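Local structure of 6-phospho-beta-glucosidase BglT (Thermotoga maritima, 1UP7) at residues 88-93 with 260-265; 102-107 with 241-246. The protein hydrolyses cellobiose 6'-phosphate to glucose 6-phosphate and glucose, as a family 4 glycosidase that depends on NAD+ and a manganese ion. All coordinates share one frame; numbering follows the deposited sequence.

Contact 1 of 2, residues 88-93 with 260-265; sequences GRENDE and HELRAR. With G6P (6-O-phosphono-alpha-D-glucopyranose), chain J.
Two arginines of like charge, R89 and R263, converge on one phosphate, with R89 NH2 only 4.2 Å from R263 NE. The phosphate of glucose 6-phosphate probably offsets their repulsion: its O2P accepts from both residues, R263 NE donating almost straight (2.6 Å, 171°) and R89 NH2 at 2.7 Å, while R89 NH1 takes O3P and R263 NH2 takes O1P. Each arginine meets the phosphate at its guanidinium edge, and the two guanidinium planes stand 67° apart. R89 runs extended over the CB of A264, its CG anti to the backbone N (chi1 -165°).

Behind this pair E93 works as a second-shell carboxylate. R89 NE forms a salt bridge with E93 OE2 at 3.0 Å, arriving from above the carboxylate plane, and OE1 uses its syn lone pair for A264 N (2.8 Å) in the first turn of helix 263-278. One side chain thus fixes an arginine and ties the two helices. Farther from the sugar, L262 lays CD1 on E90 CG and CD2 on E93 CB, and R265 NH1 closes a salt bridge to E90 OE2 at 2.8 Å. R89 and R263 together form the paired-arginine site that recognises the 6-phosphate of the substrate.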
ATOM      1  N   GLY A  88     -32.014 -26.716  -0.723  1.00 19.42           N
ATOM      2  CA  GLY A  88     -31.111 -25.752  -1.340  1.00 18.94           C
ATOM      3  C   GLY A  88     -29.723 -26.331  -1.568  1.00 18.75           C
ATOM      4  O   GLY A  88     -29.159 -26.147  -2.638  1.00 18.81           O
ATOM      5  N   ARG A  89     -29.209 -27.056  -0.573  1.00 18.94           N
ATOM      6  CA  ARG A  89     -27.905 -27.713  -0.645  1.00 19.17           C
ATOM      7  C   ARG A  89     -27.913 -28.756  -1.781  1.00 18.96           C
ATOM      8  O   ARG A  89     -26.952 -28.847  -2.557  1.00 18.97           O
ATOM      9  CB  ARG A  89     -27.607 -28.331   0.721  1.00 18.84           C
ATOM     10  CG  ARG A  89     -26.168 -28.728   0.919  1.00 20.28           C
ATOM     11  CD  ARG A  89     -25.970 -29.595   2.118  1.00 19.24           C
ATOM     12  NE  ARG A  89     -24.703 -30.294   2.069  1.00 21.11           N
ATOM     13  CZ  ARG A  89     -24.078 -30.762   3.142  1.00 22.59           C
ATOM     14  NH1 ARG A  89     -24.628 -30.614   4.356  1.00 21.65           N
ATOM     15  NH2 ARG A  89     -22.917 -31.388   3.007  1.00 20.54           N
ATOM     16  N   GLU A  90     -29.018 -29.500  -1.892  1.00 18.75           N
ATOM     17  CA  GLU A  90     -29.176 -30.534  -2.920  1.00 18.99           C
ATOM     18  C   GLU A  90     -29.048 -29.936  -4.328  1.00 18.65           C
ATOM     19  O   GLU A  90     -28.323 -30.466  -5.182  1.00 18.53           O
ATOM     20  CB  GLU A  90     -30.526 -31.237  -2.760  1.00 19.34           C
ATOM     21  CG  GLU A  90     -30.580 -32.578  -3.457  1.00 20.67           C
ATOM     22  CD  GLU A  90     -31.952 -33.236  -3.433  1.00 25.06           C
ATOM     23  OE1 GLU A  90     -32.752 -32.944  -2.498  1.00 27.20           O
ATOM     24  OE2 GLU A  90     -32.237 -34.076  -4.354  1.00 25.65           O
ATOM     25  N   ASN A  91     -29.750 -28.824  -4.552  1.00 18.26           N
ATOM     26  CA  ASN A  91     -29.631 -28.062  -5.793  1.00 18.39           C
ATOM     27  C   ASN A  91     -28.213 -27.548  -5.996  1.00 18.27           C
ATOM     28  O   ASN A  91     -27.686 -27.656  -7.107  1.00 18.48           O
ATOM     29  CB  ASN A  91     -30.612 -26.864  -5.828  1.00 18.51           C
ATOM     30  CG  ASN A  91     -32.096 -27.283  -5.855  1.00 18.15           C
ATOM     31  OD1 ASN A  91     -32.445 -28.319  -6.371  1.00 15.30           O
ATOM     32  ND2 ASN A  91     -32.964 -26.439  -5.292  1.00 16.35           N
ATOM     33  N   ASP A  92     -27.615 -27.010  -4.928  1.00 17.73           N
ATOM     34  CA  ASP A  92     -26.241 -26.532  -4.957  1.00 18.37           C
ATOM     35  C   ASP A  92     -25.237 -27.569  -5.479  1.00 18.25           C
ATOM     36  O   ASP A  92     -24.418 -27.229  -6.323  1.00 18.06           O
ATOM     37  CB  ASP A  92     -25.806 -26.050  -3.556  1.00 18.64           C
ATOM     38  CG  ASP A  92     -26.512 -24.764  -3.106  1.00 19.71           C
ATOM     39  OD1 ASP A  92     -27.078 -24.029  -3.951  1.00 19.77           O
ATOM     40  OD2 ASP A  92     -26.535 -24.409  -1.902  1.00 17.97           O
ATOM     41  N   GLU A  93     -25.316 -28.796  -4.955  1.00 18.09           N
ATOM     42  CA  GLU A  93     -24.392 -29.875  -5.281  1.00 18.69           C
ATOM     43  C   GLU A  93     -24.741 -30.532  -6.615  1.00 18.27           C
ATOM     44  O   GLU A  93     -23.855 -30.852  -7.403  1.00 18.41           O
ATOM     45  CB  GLU A  93     -24.378 -30.927  -4.146  1.00 18.75           C
ATOM     46  CG  GLU A  93     -24.108 -30.352  -2.764  1.00 18.58           C
ATOM     47  CD  GLU A  93     -24.351 -31.353  -1.632  1.00 21.15           C
ATOM     48  OE1 GLU A  93     -25.234 -32.231  -1.775  1.00 20.18           O
ATOM     49  OE2 GLU A  93     -23.669 -31.257  -0.581  1.00 19.92           O
ATOM     50  N   HIS A 260     -21.560 -40.938  -6.725  1.00 19.20           N
ATOM     51  CA  HIS A 260     -22.071 -41.265  -5.392  1.00 19.37           C
ATOM     52  C   HIS A 260     -23.289 -40.409  -5.072  1.00 19.43           C
ATOM     53  O   HIS A 260     -23.547 -39.388  -5.704  1.00 18.78           O
ATOM     54  CB  HIS A 260     -21.006 -41.087  -4.288  1.00 18.20           C
ATOM     55  CG  HIS A 260     -19.846 -42.008  -4.452  1.00 18.54           C
ATOM     56  ND1 HIS A 260     -18.712 -41.655  -5.155  1.00 14.97           N
ATOM     57  CD2 HIS A 260     -19.691 -43.307  -4.102  1.00 16.24           C
ATOM     58  CE1 HIS A 260     -17.894 -42.690  -5.198  1.00 17.92           C
ATOM     59  NE2 HIS A 260     -18.466 -43.703  -4.571  1.00 17.90           N
ATOM     60  N   GLU A 261     -24.038 -40.854  -4.084  1.00 19.56           N
ATOM     61  CA  GLU A 261     -25.156 -40.083  -3.568  1.00 20.14           C
ATOM     62  C   GLU A 261     -24.745 -38.647  -3.180  1.00 19.76           C
ATOM     63  O   GLU A 261     -23.630 -38.372  -2.666  1.00 19.53           O
ATOM     64  CB  GLU A 261     -25.909 -40.870  -2.448  1.00 20.37           C
ATOM     65  CG  GLU A 261     -26.745 -40.046  -1.457  1.00 24.95           C
ATOM     66  CD  GLU A 261     -27.344 -40.850  -0.283  1.00 29.72           C
ATOM     67  OE1 GLU A 261     -26.603 -41.630   0.387  1.00 31.71           O
ATOM     68  OE2 GLU A 261     -28.570 -40.684  -0.005  1.00 30.47           O
ATOM     69  N   LEU A 262     -25.626 -37.704  -3.491  1.00 19.33           N
ATOM     70  CA  LEU A 262     -25.374 -36.314  -3.094  1.00 19.79           C
ATOM     71  C   LEU A 262     -25.237 -36.206  -1.575  1.00 19.60           C
ATOM     72  O   LEU A 262     -26.067 -36.743  -0.846  1.00 19.42           O
ATOM     73  CB  LEU A 262     -26.495 -35.378  -3.570  1.00 19.79           C
ATOM     74  CG  LEU A 262     -26.583 -35.060  -5.080  1.00 20.72           C
ATOM     75  CD1 LEU A 262     -27.913 -34.418  -5.399  1.00 20.64           C
ATOM     76  CD2 LEU A 262     -25.427 -34.203  -5.589  1.00 19.35           C
ATOM     77  N   ARG A 263     -24.185 -35.544  -1.109  1.00 19.60           N
ATOM     78  CA  ARG A 263     -23.960 -35.401   0.307  1.00 20.05           C
ATOM     79  C   ARG A 263     -25.240 -34.904   0.998  1.00 20.11           C
ATOM     80  O   ARG A 263     -25.627 -35.417   2.049  1.00 19.76           O
ATOM     81  CB  ARG A 263     -22.842 -34.413   0.552  1.00 20.16           C
ATOM     82  CG  ARG A 263     -22.485 -34.255   2.012  1.00 22.28           C
ATOM     83  CD  ARG A 263     -22.092 -35.563   2.755  1.00 24.01           C
ATOM     84  NE  ARG A 263     -22.020 -35.297   4.197  1.00 24.54           N
ATOM     85  CZ  ARG A 263     -22.082 -36.222   5.152  1.00 25.37           C
ATOM     86  NH1 ARG A 263     -22.213 -37.504   4.836  1.00 23.60           N
ATOM     87  NH2 ARG A 263     -22.016 -35.853   6.435  1.00 24.74           N
ATOM     88  N   ALA A 264     -25.903 -33.908   0.395  1.00 20.10           N
ATOM     89  CA  ALA A 264     -27.106 -33.336   0.994  1.00 20.28           C
ATOM     90  C   ALA A 264     -28.173 -34.378   1.262  1.00 20.59           C
ATOM     91  O   ALA A 264     -28.881 -34.274   2.271  1.00 20.60           O
ATOM     92  CB  ALA A 264     -27.710 -32.154   0.157  1.00 20.34           C
ATOM     93  N   ARG A 265     -28.311 -35.366   0.373  1.00 20.50           N
ATOM     94  CA  ARG A 265     -29.253 -36.439   0.621  1.00 21.01           C
ATOM     95  C   ARG A 265     -28.808 -37.376   1.723  1.00 21.11           C
ATOM     96  O   ARG A 265     -29.677 -37.887   2.436  1.00 21.16           O
ATOM     97  CB  ARG A 265     -29.672 -37.222  -0.639  1.00 21.47           C
ATOM     98  CG  ARG A 265     -30.529 -36.453  -1.623  1.00 22.04           C
ATOM     99  CD  ARG A 265     -30.640 -37.116  -2.972  1.00 25.06           C
ATOM    100  NE  ARG A 265     -31.697 -38.138  -3.030  1.00 26.12           N
ATOM    101  CZ  ARG A 265     -32.937 -37.888  -3.424  1.00 27.38           C
ATOM    102  NH1 ARG A 265     -33.278 -36.654  -3.793  1.00 27.21           N
ATOM    103  NH2 ARG A 265     -33.841 -38.860  -3.458  1.00 26.95           N
TER
HETATM  104  C1  G6P J1417     -16.514 -29.534   7.399  1.00 60.29           C
HETATM  105  C2  G6P J1417     -16.502 -28.036   6.987  1.00 59.37           C
HETATM  106  C3  G6P J1417     -17.869 -27.413   7.265  1.00 59.26           C
HETATM  107  C4  G6P J1417     -18.888 -28.160   6.419  1.00 58.48           C
HETATM  108  C5  G6P J1417     -18.920 -29.627   6.890  1.00 58.06           C
HETATM  109  C6  G6P J1417     -19.892 -30.437   6.044  1.00 55.32           C
HETATM  110  O1  G6P J1417     -15.288 -30.239   7.124  1.00 60.16           O
HETATM  111  O2  G6P J1417     -15.509 -27.266   7.663  1.00 58.61           O
HETATM  112  O3  G6P J1417     -17.902 -26.003   7.016  1.00 59.68           O
HETATM  113  O4  G6P J1417     -20.160 -27.514   6.472  1.00 56.62           O
HETATM  114  O5  G6P J1417     -17.613 -30.249   6.789  1.00 59.56           O
HETATM  115  O6  G6P J1417     -20.482 -31.481   6.802  1.00 52.15           O
HETATM  116  P   G6P J1417     -21.921 -32.081   6.397  1.00 48.03           P
HETATM  117  O1P G6P J1417     -22.315 -33.010   7.522  1.00 50.36           O
HETATM  118  O2P G6P J1417     -21.948 -32.876   5.100  1.00 47.42           O
HETATM  119  O3P G6P J1417     -22.874 -30.922   6.310  1.00 46.24           O

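Contact 2 of 2, residues 102-107 with 241-246; sequences IGQETT and NPYLRY. With G6P (6-O-phosphono-alpha-D-glucopyranose), chain J; NAD (nicotinamide-adenine-dinucleotide), chain I.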
ATOM      1  N   ILE A 102     -17.635 -29.184 -10.549  1.00 16.99           N
ATOM      2  CA  ILE A 102     -17.715 -29.562  -9.154  1.00 16.49           C
ATOM      3  C   ILE A 102     -19.023 -29.069  -8.535  1.00 17.06           C
ATOM      4  O   ILE A 102     -19.397 -27.892  -8.658  1.00 16.48           O
ATOM      5  CB  ILE A 102     -16.522 -28.979  -8.372  1.00 16.87           C
ATOM      6  CG1 ILE A 102     -15.208 -29.676  -8.783  1.00 13.75           C
ATOM      7  CG2 ILE A 102     -16.806 -29.081  -6.845  1.00 14.61           C
ATOM      8  CD1 ILE A 102     -15.233 -31.097  -8.439  1.00 12.29           C
ATOM      9  N   GLY A 103     -19.749 -29.985  -7.913  1.00 17.30           N
ATOM     10  CA  GLY A 103     -20.897 -29.598  -7.104  1.00 17.47           C
ATOM     11  C   GLY A 103     -20.636 -29.866  -5.633  1.00 17.83           C
ATOM     12  O   GLY A 103     -20.499 -31.017  -5.211  1.00 17.97           O
ATOM     13  N   GLN A 104     -20.557 -28.797  -4.859  1.00 18.30           N
ATOM     14  CA  GLN A 104     -20.171 -28.869  -3.457  1.00 18.49           C
ATOM     15  C   GLN A 104     -20.870 -27.788  -2.622  1.00 18.93           C
ATOM     16  O   GLN A 104     -21.124 -26.677  -3.088  1.00 19.05           O
ATOM     17  CB  GLN A 104     -18.645 -28.779  -3.343  1.00 18.46           C
ATOM     18  CG  GLN A 104     -18.037 -29.588  -2.163  1.00 17.71           C
ATOM     19  CD  GLN A 104     -18.108 -28.765  -0.867  1.00 16.60           C
ATOM     20  OE1 GLN A 104     -18.095 -27.516  -0.892  1.00 15.19           O
ATOM     21  NE2 GLN A 104     -18.221 -29.449   0.244  1.00 15.01           N
ATOM     22  N   GLU A 105     -21.199 -28.122  -1.390  1.00 19.63           N
ATOM     23  CA  GLU A 105     -21.900 -27.201  -0.486  1.00 20.71           C
ATOM     24  C   GLU A 105     -21.341 -25.753  -0.421  1.00 20.78           C
ATOM     25  O   GLU A 105     -22.135 -24.783  -0.480  1.00 20.43           O
ATOM     26  CB  GLU A 105     -21.996 -27.831   0.928  1.00 21.08           C
ATOM     27  CG  GLU A 105     -22.635 -26.908   1.968  1.00 25.78           C
ATOM     28  CD  GLU A 105     -22.284 -27.237   3.412  1.00 31.19           C
ATOM     29  OE1 GLU A 105     -21.122 -27.641   3.706  1.00 35.09           O
ATOM     30  OE2 GLU A 105     -23.181 -27.075   4.277  1.00 32.99           O
ATOM     31  N   THR A 106     -20.008 -25.608  -0.309  1.00 20.38           N
ATOM     32  CA  THR A 106     -19.374 -24.306  -0.055  1.00 21.28           C
ATOM     33  C   THR A 106     -18.402 -23.858  -1.129  1.00 20.88           C
ATOM     34  O   THR A 106     -18.006 -22.709  -1.134  1.00 21.69           O
ATOM     35  CB  THR A 106     -18.636 -24.318   1.313  1.00 21.95           C
ATOM     36  OG1 THR A 106     -17.491 -25.215   1.262  1.00 23.80           O
ATOM     37  CG2 THR A 106     -19.492 -24.995   2.392  1.00 24.92           C
ATOM     38  N   THR A 107     -18.006 -24.761  -2.015  1.00 20.86           N
ATOM     39  CA  THR A 107     -16.907 -24.519  -2.932  1.00 21.00           C
ATOM     40  C   THR A 107     -17.380 -24.454  -4.367  1.00 20.35           C
ATOM     41  O   THR A 107     -17.968 -25.400  -4.846  1.00 20.93           O
ATOM     42  CB  THR A 107     -15.890 -25.680  -2.824  1.00 21.30           C
ATOM     43  OG1 THR A 107     -15.496 -25.832  -1.448  1.00 23.75           O
ATOM     44  CG2 THR A 107     -14.620 -25.306  -3.573  1.00 19.51           C
ATOM     45  N   ASN A 241      -5.662 -26.849   3.444  1.00 19.31           N
ATOM     46  CA  ASN A 241      -7.063 -27.196   3.761  1.00 19.69           C
ATOM     47  C   ASN A 241      -7.532 -28.313   2.812  1.00 19.35           C
ATOM     48  O   ASN A 241      -7.294 -28.252   1.627  1.00 19.10           O
ATOM     49  CB  ASN A 241      -7.944 -25.946   3.634  1.00 19.94           C
ATOM     50  CG  ASN A 241      -9.392 -26.130   4.167  1.00 22.67           C
ATOM     51  OD1 ASN A 241     -10.142 -27.018   3.742  1.00 24.55           O
ATOM     52  ND2 ASN A 241      -9.796 -25.239   5.073  1.00 25.09           N
ATOM     53  N   PRO A 242      -8.187 -29.339   3.337  1.00 19.89           N
ATOM     54  CA  PRO A 242      -8.610 -30.500   2.511  1.00 20.19           C
ATOM     55  C   PRO A 242      -9.518 -30.088   1.349  1.00 19.92           C
ATOM     56  O   PRO A 242      -9.561 -30.769   0.334  1.00 19.99           O
ATOM     57  CB  PRO A 242      -9.400 -31.401   3.495  1.00 20.33           C
ATOM     58  CG  PRO A 242      -9.031 -30.919   4.886  1.00 21.25           C
ATOM     59  CD  PRO A 242      -8.601 -29.460   4.752  1.00 19.81           C
ATOM     60  N   TYR A 243     -10.186 -28.955   1.496  1.00 19.58           N
ATOM     61  CA  TYR A 243     -11.021 -28.407   0.427  1.00 20.80           C
ATOM     62  C   TYR A 243     -10.252 -28.015  -0.820  1.00 20.16           C
ATOM     63  O   TYR A 243     -10.868 -27.813  -1.871  1.00 19.77           O
ATOM     64  CB  TYR A 243     -11.777 -27.192   0.922  1.00 21.67           C
ATOM     65  CG  TYR A 243     -13.033 -27.533   1.684  1.00 24.96           C
ATOM     66  CD1 TYR A 243     -12.976 -27.934   3.038  1.00 28.03           C
ATOM     67  CD2 TYR A 243     -14.291 -27.439   1.063  1.00 25.51           C
ATOM     68  CE1 TYR A 243     -14.149 -28.248   3.739  1.00 31.52           C
ATOM     69  CE2 TYR A 243     -15.457 -27.759   1.738  1.00 26.45           C
ATOM     70  CZ  TYR A 243     -15.393 -28.150   3.065  1.00 31.32           C
ATOM     71  OH  TYR A 243     -16.558 -28.465   3.729  1.00 35.52           O
ATOM     72  N   LEU A 244      -8.929 -27.894  -0.694  1.00 19.32           N
ATOM     73  CA  LEU A 244      -8.087 -27.587  -1.837  1.00 19.52           C
ATOM     74  C   LEU A 244      -8.138 -28.730  -2.835  1.00 18.85           C
ATOM     75  O   LEU A 244      -7.820 -28.539  -3.980  1.00 18.95           O
ATOM     76  CB  LEU A 244      -6.642 -27.270  -1.426  1.00 18.91           C
ATOM     77  CG  LEU A 244      -6.266 -25.780  -1.397  1.00 20.88           C
ATOM     78  CD1 LEU A 244      -6.728 -24.963  -2.653  1.00 16.62           C
ATOM     79  CD2 LEU A 244      -6.814 -25.128  -0.110  1.00 21.09           C
ATOM     80  N   ARG A 245      -8.554 -29.904  -2.387  1.00 18.65           N
ATOM     81  CA  ARG A 245      -8.671 -31.073  -3.255  1.00 19.34           C
ATOM     82  C   ARG A 245      -9.566 -30.774  -4.459  1.00 18.50           C
ATOM     83  O   ARG A 245      -9.337 -31.304  -5.535  1.00 17.85           O
ATOM     84  CB  ARG A 245      -9.298 -32.252  -2.519  1.00 19.24           C
ATOM     85  CG  ARG A 245      -8.334 -33.131  -1.742  1.00 25.05           C
ATOM     86  CD  ARG A 245      -9.097 -34.187  -0.884  1.00 29.51           C
ATOM     87  NE  ARG A 245     -10.341 -33.552  -0.410  1.00 31.49           N
ATOM     88  CZ  ARG A 245     -11.422 -34.182   0.030  1.00 33.69           C
ATOM     89  NH1 ARG A 245     -11.467 -35.515   0.041  1.00 35.09           N
ATOM     90  NH2 ARG A 245     -12.476 -33.468   0.450  1.00 32.00           N
ATOM     91  N   TYR A 246     -10.581 -29.935  -4.260  1.00 17.88           N
ATOM     92  CA  TYR A 246     -11.546 -29.607  -5.326  1.00 18.15           C
ATOM     93  C   TYR A 246     -10.925 -28.783  -6.419  1.00 18.05           C
ATOM     94  O   TYR A 246     -11.353 -28.882  -7.560  1.00 18.26           O
ATOM     95  CB  TYR A 246     -12.802 -28.886  -4.793  1.00 17.41           C
ATOM     96  CG  TYR A 246     -13.593 -29.735  -3.824  1.00 17.68           C
ATOM     97  CD1 TYR A 246     -14.381 -30.789  -4.267  1.00 17.64           C
ATOM     98  CD2 TYR A 246     -13.532 -29.493  -2.444  1.00 19.40           C
ATOM     99  CE1 TYR A 246     -15.087 -31.596  -3.371  1.00 16.64           C
ATOM    100  CE2 TYR A 246     -14.228 -30.285  -1.535  1.00 18.12           C
ATOM    101  CZ  TYR A 246     -14.989 -31.345  -2.007  1.00 19.04           C
ATOM    102  OH  TYR A 246     -15.679 -32.130  -1.103  1.00 19.70           O
TER
HETATM  103  C1  G6P J1417     -16.514 -29.534   7.399  1.00 60.29           C
HETATM  104  C2  G6P J1417     -16.502 -28.036   6.987  1.00 59.37           C
HETATM  105  C3  G6P J1417     -17.869 -27.413   7.265  1.00 59.26           C
HETATM  106  C4  G6P J1417     -18.888 -28.160   6.419  1.00 58.48           C
HETATM  107  C5  G6P J1417     -18.920 -29.627   6.890  1.00 58.06           C
HETATM  108  C6  G6P J1417     -19.892 -30.437   6.044  1.00 55.32           C
HETATM  109  O1  G6P J1417     -15.288 -30.239   7.124  1.00 60.16           O
HETATM  110  O2  G6P J1417     -15.509 -27.266   7.663  1.00 58.61           O
HETATM  111  O3  G6P J1417     -17.902 -26.003   7.016  1.00 59.68           O
HETATM  112  O4  G6P J1417     -20.160 -27.514   6.472  1.00 56.62           O
HETATM  113  O5  G6P J1417     -17.613 -30.249   6.789  1.00 59.56           O
HETATM  114  O6  G6P J1417     -20.482 -31.481   6.802  1.00 52.15           O
HETATM  115  P   G6P J1417     -21.921 -32.081   6.397  1.00 48.03           P
HETATM  116  O1P G6P J1417     -22.315 -33.010   7.522  1.00 50.36           O
HETATM  117  O2P G6P J1417     -21.948 -32.876   5.100  1.00 47.42           O
HETATM  118  O3P G6P J1417     -22.874 -30.922   6.310  1.00 46.24           O
HETATM  119  PA  NAD I1416     -29.680 -27.235   8.880  1.00 39.58           P
HETATM  120  O1A NAD I1416     -30.323 -27.571   7.594  1.00 39.58           O
HETATM  121  O2A NAD I1416     -30.010 -28.179  10.057  1.00 42.49           O
HETATM  122  O5B NAD I1416     -30.183 -25.728   9.201  1.00 36.88           O
HETATM  123  C5B NAD I1416     -30.161 -25.252  10.522  1.00 31.06           C
HETATM  124  C4B NAD I1416     -31.500 -24.620  10.877  1.00 27.54           C
HETATM  125  O4B NAD I1416     -31.658 -23.373  10.205  1.00 29.02           O
HETATM  126  C3B NAD I1416     -32.725 -25.454  10.523  1.00 26.05           C
HETATM  127  O3B NAD I1416     -33.399 -25.774  11.731  1.00 21.96           O
HETATM  128  C2B NAD I1416     -33.576 -24.542   9.637  1.00 25.76           C
HETATM  129  O2B NAD I1416     -34.956 -24.653   9.920  1.00 23.91           O
HETATM  130  C1B NAD I1416     -33.069 -23.177  10.067  1.00 26.16           C
HETATM  131  N9A NAD I1416     -33.297 -22.096   9.112  1.00 26.81           N
HETATM  132  C8A NAD I1416     -33.304 -22.119   7.730  1.00 24.99           C
HETATM  133  N7A NAD I1416     -33.522 -20.849   7.324  1.00 27.63           N
HETATM  134  C5A NAD I1416     -33.598 -20.025   8.385  1.00 25.50           C
HETATM  135  C6A NAD I1416     -33.820 -18.662   8.534  1.00 27.10           C
HETATM  136  N6A NAD I1416     -33.993 -17.863   7.487  1.00 24.93           N
HETATM  137  N1A NAD I1416     -33.870 -18.120   9.813  1.00 26.83           N
HETATM  138  C2A NAD I1416     -33.718 -18.930  10.926  1.00 25.65           C
HETATM  139  N3A NAD I1416     -33.529 -20.282  10.765  1.00 25.38           N
HETATM  140  C4A NAD I1416     -33.473 -20.809   9.521  1.00 26.29           C
HETATM  141  O3  NAD I1416     -28.099 -27.219   8.586  1.00 39.74           O
HETATM  142  PN  NAD I1416     -26.883 -27.368   9.618  1.00 36.98           P
HETATM  143  O1N NAD I1416     -26.167 -28.575   9.133  1.00 41.41           O
HETATM  144  O2N NAD I1416     -27.277 -27.265  11.007  1.00 39.33           O
HETATM  145  O5D NAD I1416     -25.997 -26.061   9.366  1.00 39.15           O
HETATM  146  C5D NAD I1416     -26.510 -24.743   9.290  1.00 36.12           C
HETATM  147  C4D NAD I1416     -25.454 -23.863   8.603  1.00 37.30           C
HETATM  148  O4D NAD I1416     -24.222 -23.812   9.323  1.00 36.78           O
HETATM  149  C3D NAD I1416     -25.093 -24.377   7.218  1.00 35.07           C
HETATM  150  O3D NAD I1416     -24.979 -23.241   6.414  1.00 35.30           O
HETATM  151  C2D NAD I1416     -23.740 -25.059   7.394  1.00 35.83           C
HETATM  152  O2D NAD I1416     -22.911 -25.058   6.244  1.00 33.84           O
HETATM  153  C1D NAD I1416     -23.124 -24.350   8.579  1.00 37.91           C
HETATM  154  N1N NAD I1416     -22.529 -25.323   9.499  1.00 43.50           N
HETATM  155  C2N NAD I1416     -22.946 -25.217  10.807  1.00 44.47           C
HETATM  156  C3N NAD I1416     -22.472 -26.061  11.781  1.00 47.55           C
HETATM  157  C7N NAD I1416     -22.989 -25.900  13.191  1.00 50.35           C
HETATM  158  O7N NAD I1416     -22.140 -25.930  14.323  1.00 51.89           O
HETATM  159  N7N NAD I1416     -24.306 -25.708  13.359  1.00 52.29           N
HETATM  160  C4N NAD I1416     -21.548 -27.035  11.394  1.00 49.80           C
HETATM  161  C5N NAD I1416     -21.103 -27.156  10.062  1.00 47.38           C
HETATM  162  C6N NAD I1416     -21.612 -26.276   9.107  1.00 46.00           C
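The loop 102-107 passes segment 241-246 at some distance, the closest CA atoms being those of I102 and Y246, 7.3 Å apart, so side chains bridge the gap. Y246 presents a ring face to Q104, whose CG lies 3.9 Å from the ring centroid and 28° off its normal, a CH-pi contact. I102 adds CG2 against Y246 CD1, crossing the side chain at about a right angle.

Beyond its CG, Q104 bends at chi2 (-84°), which brings CD to 3.9 Å from Y243 CE2; the amide plane stands 86° to that ring. The amide oxygen OE1 folds back on its own loop: T106 N donates to it at 2.8 Å from above the carbonyl plane, and T106 OG1 donates in that plane, on a lone pair. Two bonds therefore grip OE1 and help fix the turn that presents T106 and T107 to Y243. T107 OG1 comes to the edge of that ring, 3.2 Å from Y243 CD2, while T106 OG1 approaches CE2 obliquely. On the other segment, N241 OD1 accepts from Y243 N in an Asx turn, steadying the backbone that carries the tyrosine.

The ring points its OH at the sugar, Y243 OH lying 3.3 Å from C2 of glucose 6-phosphate. E105, extended beyond CG, joins both ligands: OE1 accepts from the sugar O4 and OE2 from the NAD ribose O2D at 2.8 Å. R82 forms a salt bridge with the same OE2. Y243 is the proton acceptor of the reaction, and E105 probably raises its basicity, as in relatives. H194, a residue that binds the enzyme's manganese ion, meets the tyrosine ring, so tyrosine, metal-binding residue, sugar and cofactor converge as expected of the NAD- and metal-dependent active site of family 4 glycosidases.

Contacts 1 and 2 illustrate how a pocket can be built where two regions of a chain meet. Their centres lie 13 Å apart, and each joins a segment of the N-terminal, Rossmann-type region to one of the C-terminal region of the family 4 fold. Along the chain the order is 88-93, 102-107, 241-246, 260-265, so contact 2 falls between the two halves of contact 1. Helix 85-94 leads into the loop 102-107, and the two contacts touch where E93 CG packs 3.9 Å from E105 N. Both reach the same glucose 6-phosphate: contact 1 holds its phosphate, contact 2 faces its sugar ring, and the bound product lies beside the cofactor.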